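Local structure of esterase (Uncultured bacterium, 5EGN) at residues I11-Y16 against V76-A81; F40-T45 against E254-F259. The protein probably hydrolyses ester bonds as an alpha/beta-hydrolase carboxylesterase that also degrades N-acyl homoserine lactones, the signals of bacterial quorum sensing. The protein carries 2 engineered substitutions. One frame throughout, in Å; residues are numbered along the deposited sequence.

Contact 1: residues I11-Y16 against V76-A81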
loop_
_atom_site.group_PDB
_atom_site.type_symbol
_atom_site.label_atom_id
_atom_site.label_comp_id
_atom_site.label_asym_id
_atom_site.label_seq_id
_atom_site.Cartn_x
_atom_site.Cartn_y
_atom_site.Cartn_z
ATOM N N ILE A 11 -7.588 10.830 13.012
ATOM C CA ILE A 11 -6.485 10.652 12.085
ATOM C C ILE A 11 -5.998 9.212 12.135
ATOM O O ILE A 11 -5.602 8.723 13.196
ATOM C CB ILE A 11 -5.314 11.594 12.412
ATOM C CG1 ILE A 11 -5.799 13.042 12.475
ATOM C CG2 ILE A 11 -4.202 11.440 11.388
ATOM C CD1 ILE A 11 -6.464 13.509 11.204
ATOM N N TYR A 12 -6.038 8.532 10.993
ATOM C CA TYR A 12 -5.531 7.170 10.922
ATOM C C TYR A 12 -4.026 7.170 10.694
ATOM O O TYR A 12 -3.495 8.017 9.975
ATOM C CB TYR A 12 -6.224 6.375 9.812
ATOM C CG TYR A 12 -5.825 4.915 9.801
ATOM C CD1 TYR A 12 -6.502 3.988 10.582
ATOM C CD2 TYR A 12 -4.762 4.468 9.025
ATOM C CE1 TYR A 12 -6.138 2.659 10.586
ATOM C CE2 TYR A 12 -4.391 3.139 9.025
ATOM C CZ TYR A 12 -5.084 2.240 9.806
ATOM O OH TYR A 12 -4.725 0.916 9.812
ATOM N N TYR A 13 -3.348 6.210 11.307
ATOM C CA TYR A 13 -1.910 6.069 11.144
ATOM C C TYR A 13 -1.517 4.608 11.286
ATOM O O TYR A 13 -2.228 3.831 11.917
ATOM C CB TYR A 13 -1.164 6.915 12.176
ATOM C CG TYR A 13 -1.282 6.396 13.594
ATOM C CD1 TYR A 13 -2.394 6.688 14.372
ATOM C CD2 TYR A 13 -0.279 5.616 14.156
ATOM C CE1 TYR A 13 -2.506 6.213 15.666
ATOM C CE2 TYR A 13 -0.383 5.138 15.450
ATOM C CZ TYR A 13 -1.498 5.443 16.199
ATOM O OH TYR A 13 -1.610 4.974 17.488
ATOM N N ASP A 14 -0.387 4.230 10.703
ATOM C CA ASP A 14 0.172 2.912 10.974
ATOM C C ASP A 14 1.569 3.054 11.561
ATOM O O ASP A 14 2.310 3.977 11.214
ATOM C CB ASP A 14 0.203 2.051 9.711
ATOM C CG ASP A 14 -1.156 1.469 9.365
ATOM O OD1 ASP A 14 -1.916 1.123 10.295
ATOM O OD2 ASP A 14 -1.460 1.356 8.160
ATOM N N SER A 15 1.920 2.140 12.460
ATOM C CA SER A 15 3.213 2.175 13.128
ATOM C C SER A 15 3.855 0.791 13.202
ATOM O O SER A 15 3.294 -0.127 13.799
ATOM C CB SER A 15 3.064 2.758 14.535
ATOM O OG SER A 15 4.263 2.625 15.280
ATOM N N TYR A 16 5.031 0.648 12.595
ATOM C CA TYR A 16 5.763 -0.621 12.640
ATOM C C TYR A 16 7.211 -0.420 13.091
ATOM O O TYR A 16 7.806 0.619 12.833
ATOM C CB TYR A 16 5.757 -1.313 11.272
ATOM C CG TYR A 16 4.390 -1.591 10.676
ATOM C CD1 TYR A 16 3.730 -2.788 10.923
ATOM C CD2 TYR A 16 3.777 -0.667 9.841
ATOM C CE1 TYR A 16 2.489 -3.047 10.369
ATOM C CE2 TYR A 16 2.537 -0.917 9.284
ATOM C CZ TYR A 16 1.898 -2.108 9.550
ATOM O OH TYR A 16 0.665 -2.357 8.995
ATOM N N VAL A 76 1.266 16.009 15.023
ATOM C CA VAL A 76 1.726 16.134 16.405
ATOM C C VAL A 76 0.881 15.270 17.339
ATOM O O VAL A 76 1.394 14.704 18.301
ATOM C CB VAL A 76 1.699 17.604 16.892
ATOM C CG1 VAL A 76 2.104 17.696 18.357
ATOM C CG2 VAL A 76 2.623 18.458 16.046
ATOM N N ALA A 77 -0.413 15.164 17.047
ATOM C CA ALA A 77 -1.296 14.285 17.809
ATOM C C ALA A 77 -0.831 12.840 17.693
ATOM O O ALA A 77 -0.728 12.123 18.696
ATOM C CB ALA A 77 -2.731 14.419 17.333
ATOM N N VAL A 78 -0.546 12.420 16.462
ATOM C CA VAL A 78 -0.035 11.070 16.233
ATOM C C VAL A 78 1.262 10.824 17.009
ATOM O O VAL A 78 1.414 9.791 17.664
ATOM C CB VAL A 78 0.206 10.804 14.736
ATOM C CG1 VAL A 78 0.841 9.434 14.534
ATOM C CG2 VAL A 78 -1.104 10.910 13.966
ATOM N N LEU A 79 2.185 11.780 16.947
ATOM C CA LEU A 79 3.460 11.657 17.652
ATOM C C LEU A 79 3.274 11.626 19.168
ATOM O O LEU A 79 4.037 10.977 19.884
ATOM C CB LEU A 79 4.395 12.802 17.263
ATOM C CG LEU A 79 4.889 12.794 15.814
ATOM C CD1 LEU A 79 5.717 14.036 15.514
ATOM C CD2 LEU A 79 5.684 11.530 15.525
ATOM N N ASP A 80 2.251 12.326 19.646
ATOM C CA ASP A 80 1.943 12.377 21.069
ATOM C C ASP A 80 1.403 11.041 21.560
ATOM O O ASP A 80 1.813 10.548 22.610
ATOM C CB ASP A 80 0.938 13.493 21.364
ATOM C CG ASP A 80 1.568 14.872 21.324
ATOM O OD1 ASP A 80 2.811 14.957 21.369
ATOM O OD2 ASP A 80 0.821 15.871 21.254
ATOM N N ALA A 81 0.481 10.459 20.799
ATOM C CA ALA A 81 -0.063 9.152 21.149
ATOM C C ALA A 81 1.020 8.079 21.090
ATOM O O ALA A 81 1.003 7.123 21.862
ATOM C CB ALA A 81 -1.221 8.791 20.230
#
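One face of the Y13 ring carries V78 CG1, 3.8 Å above the ring plane and offset toward the rim on the side of CG. At the ring's edge, in its plane, lies I11 O, two residues back on the same strand. The V78 approach is a CH-pi contact: CG1 is 4.2 Å from the Y13 centroid and 25° off the normal. Y13 CG sits between the backbone N and the carbonyl carbon (chi1 70°), a rotation that turns the face to V78 and the edge to I11 O. Tyrosine suits its place by offering a methyl a broad flat face. V78 CG2 meets I11 CG2 at 4.1 Å, the side chains crossing at about a right angle. Valine fits because its two methyls serve two alternate residues of the strand at once. The pattern is a helix packed on one face of the alpha/beta-hydrolase sheet: the CB atoms of I11 and Y13 are directed toward helix 68-81, though the end of I11 turns off, leaving CG2 to touch, whereas Y12 and D14 point away. On that other side D14 forms a salt bridge with R58 of the second subunit. V4 and I51, from the flanking strands, extend the apolar layer around V78. Since the segments meet through buried hydrocarbon and one aromatic face, their attachment depends on fit and exclusion of water, with little directional grip.

Contact 2: residues F40-T45 against E254-F259; sequences FPFAQT and ELLRGF
F42 reaches across to helix 249-257 and lays one face of its ring against L256, the two side chains crossing obliquely. L256 CD2 stands over that face, 3.9 Å from the F42 centroid and 24° off the normal, in a CH-pi contact. The far end of the ring meets the leucine's trunk as well: F42 CZ is 3.5 Å from L256 CG and 3.6 Å from L256 CB. L256 holds its CG opposite the backbone N (chi1 180°), which carries the branch out to the phenylalanine, and a branched side chain can touch the flat ring through several carbons. The loop 40-45 follows helix 36-39, and a type I turn from P41 to Q44 carries F42. In this alpha/beta-hydrolase fold the C-terminal helix packs on the sheet, where L256 rests on F24 and V90 of two central strands. Phenylalanine suits position 42 because its flat, apolar ring spans from the loop to L256 while also touching I22 and V48. A serine in place of F42 would probably leave L256 without its aromatic partner and open a gap between loop, helix and sheet. R257 CG lies 4.0 Å from F42 CE1. Arginine suits this exposed border because its methylenes can touch the ring while the chain bends at chi3 and the guanidinium places one face over E254 CA.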
loop_
_atom_site.group_PDB
_atom_site.type_symbol
_atom_site.label_atom_id
_atom_site.label_comp_id
_atom_site.label_asym_id
_atom_site.label_seq_id
_atom_site.Cartn_x
_atom_site.Cartn_y
_atom_site.Cartn_z
ATOM N N PHE A 40 7.962 -0.854 5.124
ATOM C CA PHE A 40 8.408 -2.084 5.769
ATOM C C PHE A 40 9.923 -2.334 5.724
ATOM O O PHE A 40 10.477 -2.854 6.693
ATOM C CB PHE A 40 7.650 -3.271 5.169
ATOM C CG PHE A 40 6.159 -3.156 5.311
ATOM C CD1 PHE A 40 5.534 -3.519 6.492
ATOM C CD2 PHE A 40 5.385 -2.659 4.275
ATOM C CE1 PHE A 40 4.164 -3.402 6.633
ATOM C CE2 PHE A 40 4.015 -2.540 4.410
ATOM C CZ PHE A 40 3.403 -2.911 5.591
ATOM N N PRO A 41 10.601 -1.989 4.611
ATOM C CA PRO A 41 12.064 -2.075 4.692
ATOM C C PRO A 41 12.650 -1.160 5.768
ATOM O O PRO A 41 13.595 -1.551 6.453
ATOM C CB PRO A 41 12.515 -1.637 3.298
ATOM C CG PRO A 41 11.397 -2.047 2.416
ATOM C CD PRO A 41 10.149 -1.803 3.218
ATOM N N PHE A 42 12.087 0.033 5.922
ATOM C CA PHE A 42 12.552 0.960 6.947
ATOM C C PHE A 42 12.021 0.587 8.327
ATOM O O PHE A 42 12.501 1.091 9.339
ATOM C CB PHE A 42 12.155 2.395 6.596
ATOM C CG PHE A 42 13.016 3.013 5.534
ATOM C CD1 PHE A 42 14.241 3.570 5.860
ATOM C CD2 PHE A 42 12.609 3.030 4.212
ATOM C CE1 PHE A 42 15.041 4.136 4.887
ATOM C CE2 PHE A 42 13.404 3.594 3.234
ATOM C CZ PHE A 42 14.622 4.146 3.572
ATOM N N ALA A 43 11.036 -0.302 8.365
ATOM C CA ALA A 43 10.512 -0.801 9.632
ATOM C C ALA A 43 11.476 -1.805 10.254
ATOM O O ALA A 43 11.345 -2.164 11.423
ATOM C CB ALA A 43 9.146 -1.432 9.435
ATOM N N GLN A 44 12.444 -2.257 9.464
ATOM C CA GLN A 44 13.444 -3.204 9.942
ATOM C C GLN A 44 14.495 -2.507 10.801
ATOM O O GLN A 44 15.074 -3.112 11.701
ATOM C CB GLN A 44 14.123 -3.914 8.768
ATOM C CG GLN A 44 13.180 -4.690 7.865
ATOM C CD GLN A 44 13.913 -5.442 6.772
ATOM O OE1 GLN A 44 13.727 -5.177 5.585
ATOM N NE2 GLN A 44 14.757 -6.386 7.170
ATOM N N THR A 45 14.733 -1.231 10.516
ATOM C CA THR A 45 15.772 -0.475 11.205
ATOM C C THR A 45 15.217 0.712 11.984
ATOM O O THR A 45 15.905 1.279 12.831
ATOM C CB THR A 45 16.830 0.048 10.217
ATOM O OG1 THR A 45 16.186 0.779 9.166
ATOM C CG2 THR A 45 17.614 -1.106 9.615
ATOM N N GLU A 254 17.485 4.158 -0.991
ATOM C CA GLU A 254 18.909 4.390 -0.769
ATOM C C GLU A 254 19.174 5.836 -0.373
ATOM O O GLU A 254 19.999 6.114 0.498
ATOM C CB GLU A 254 19.711 4.036 -2.020
ATOM C CG GLU A 254 19.632 2.572 -2.405
ATOM C CD GLU A 254 20.249 2.303 -3.760
ATOM O OE1 GLU A 254 21.278 2.934 -4.079
ATOM O OE2 GLU A 254 19.699 1.467 -4.509
ATOM N N LEU A 255 18.468 6.754 -1.025
ATOM C CA LEU A 255 18.600 8.174 -0.730
ATOM C C LEU A 255 18.168 8.476 0.703
ATOM O O LEU A 255 18.821 9.246 1.409
ATOM C CB LEU A 255 17.777 8.999 -1.719
ATOM C CG LEU A 255 18.050 10.500 -1.784
ATOM C CD1 LEU A 255 19.508 10.765 -2.116
ATOM C CD2 LEU A 255 17.147 11.139 -2.820
ATOM N N LEU A 256 17.069 7.859 1.128
ATOM C CA LEU A 256 16.556 8.042 2.482
ATOM C C LEU A 256 17.443 7.320 3.490
ATOM O O LEU A 256 17.574 7.747 4.637
ATOM C CB LEU A 256 15.111 7.544 2.584
ATOM C CG LEU A 256 14.410 7.647 3.941
ATOM C CD1 LEU A 256 14.570 9.032 4.548
ATOM C CD2 LEU A 256 12.935 7.297 3.804
ATOM N N ARG A 257 18.057 6.228 3.048
ATOM C CA ARG A 257 19.027 5.509 3.864
ATOM C C ARG A 257 20.255 6.373 4.118
ATOM O O ARG A 257 20.997 6.150 5.074
ATOM C CB ARG A 257 19.439 4.199 3.192
ATOM C CG ARG A 257 18.704 2.971 3.701
ATOM C CD ARG A 257 19.098 1.730 2.912
ATOM N NE ARG A 257 18.203 1.488 1.785
ATOM C CZ ARG A 257 18.514 0.737 0.733
ATOM N NH1 ARG A 257 19.706 0.165 0.657
ATOM N NH2 ARG A 257 17.637 0.567 -0.248
ATOM N N GLY A 258 20.464 7.358 3.249
ATOM C CA GLY A 258 21.589 8.267 3.370
ATOM C C GLY A 258 21.428 9.242 4.518
ATOM O O GLY A 258 22.410 9.764 5.047
ATOM N N PHE A 259 20.180 9.493 4.900
ATOM C CA PHE A 259 19.876 10.349 6.039
ATOM C C PHE A 259 19.887 9.529 7.326
ATOM O O PHE A 259 18.846 9.051 7.775
ATOM C CB PHE A 259 18.516 11.031 5.843
ATOM C CG PHE A 259 18.078 11.883 7.005
ATOM C CD1 PHE A 259 19.002 12.441 7.873
ATOM C CD2 PHE A 259 16.733 12.120 7.228
ATOM C CE1 PHE A 259 18.594 13.213 8.939
ATOM C CE2 PHE A 259 16.321 12.895 8.290
ATOM C CZ PHE A 259 17.254 13.439 9.148
#

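How the contacts relate
Contacts 1 and 2 lie on opposite faces of one sheet, with centres about 19 Å apart. Strand 9-16 joins them: Y13 serves helix 68-81 in contact 1, while Y16, pointing the other way, meets the loop of contact 2. There Y16 CB is 3.9 Å from A43 CB, and Y16 CZ is 3.9 Å from F40 CE1, the two rings inclined at about 50°. Both contacts also border the second subunit, through D14 and Y16 in one and F40 and P41 in the other. L256 of contact 2 rests on V90 of strand 87-92, which leads into a GxSxG sequence, probably the nucleophile elbow; neither contact includes a residue of that sequence.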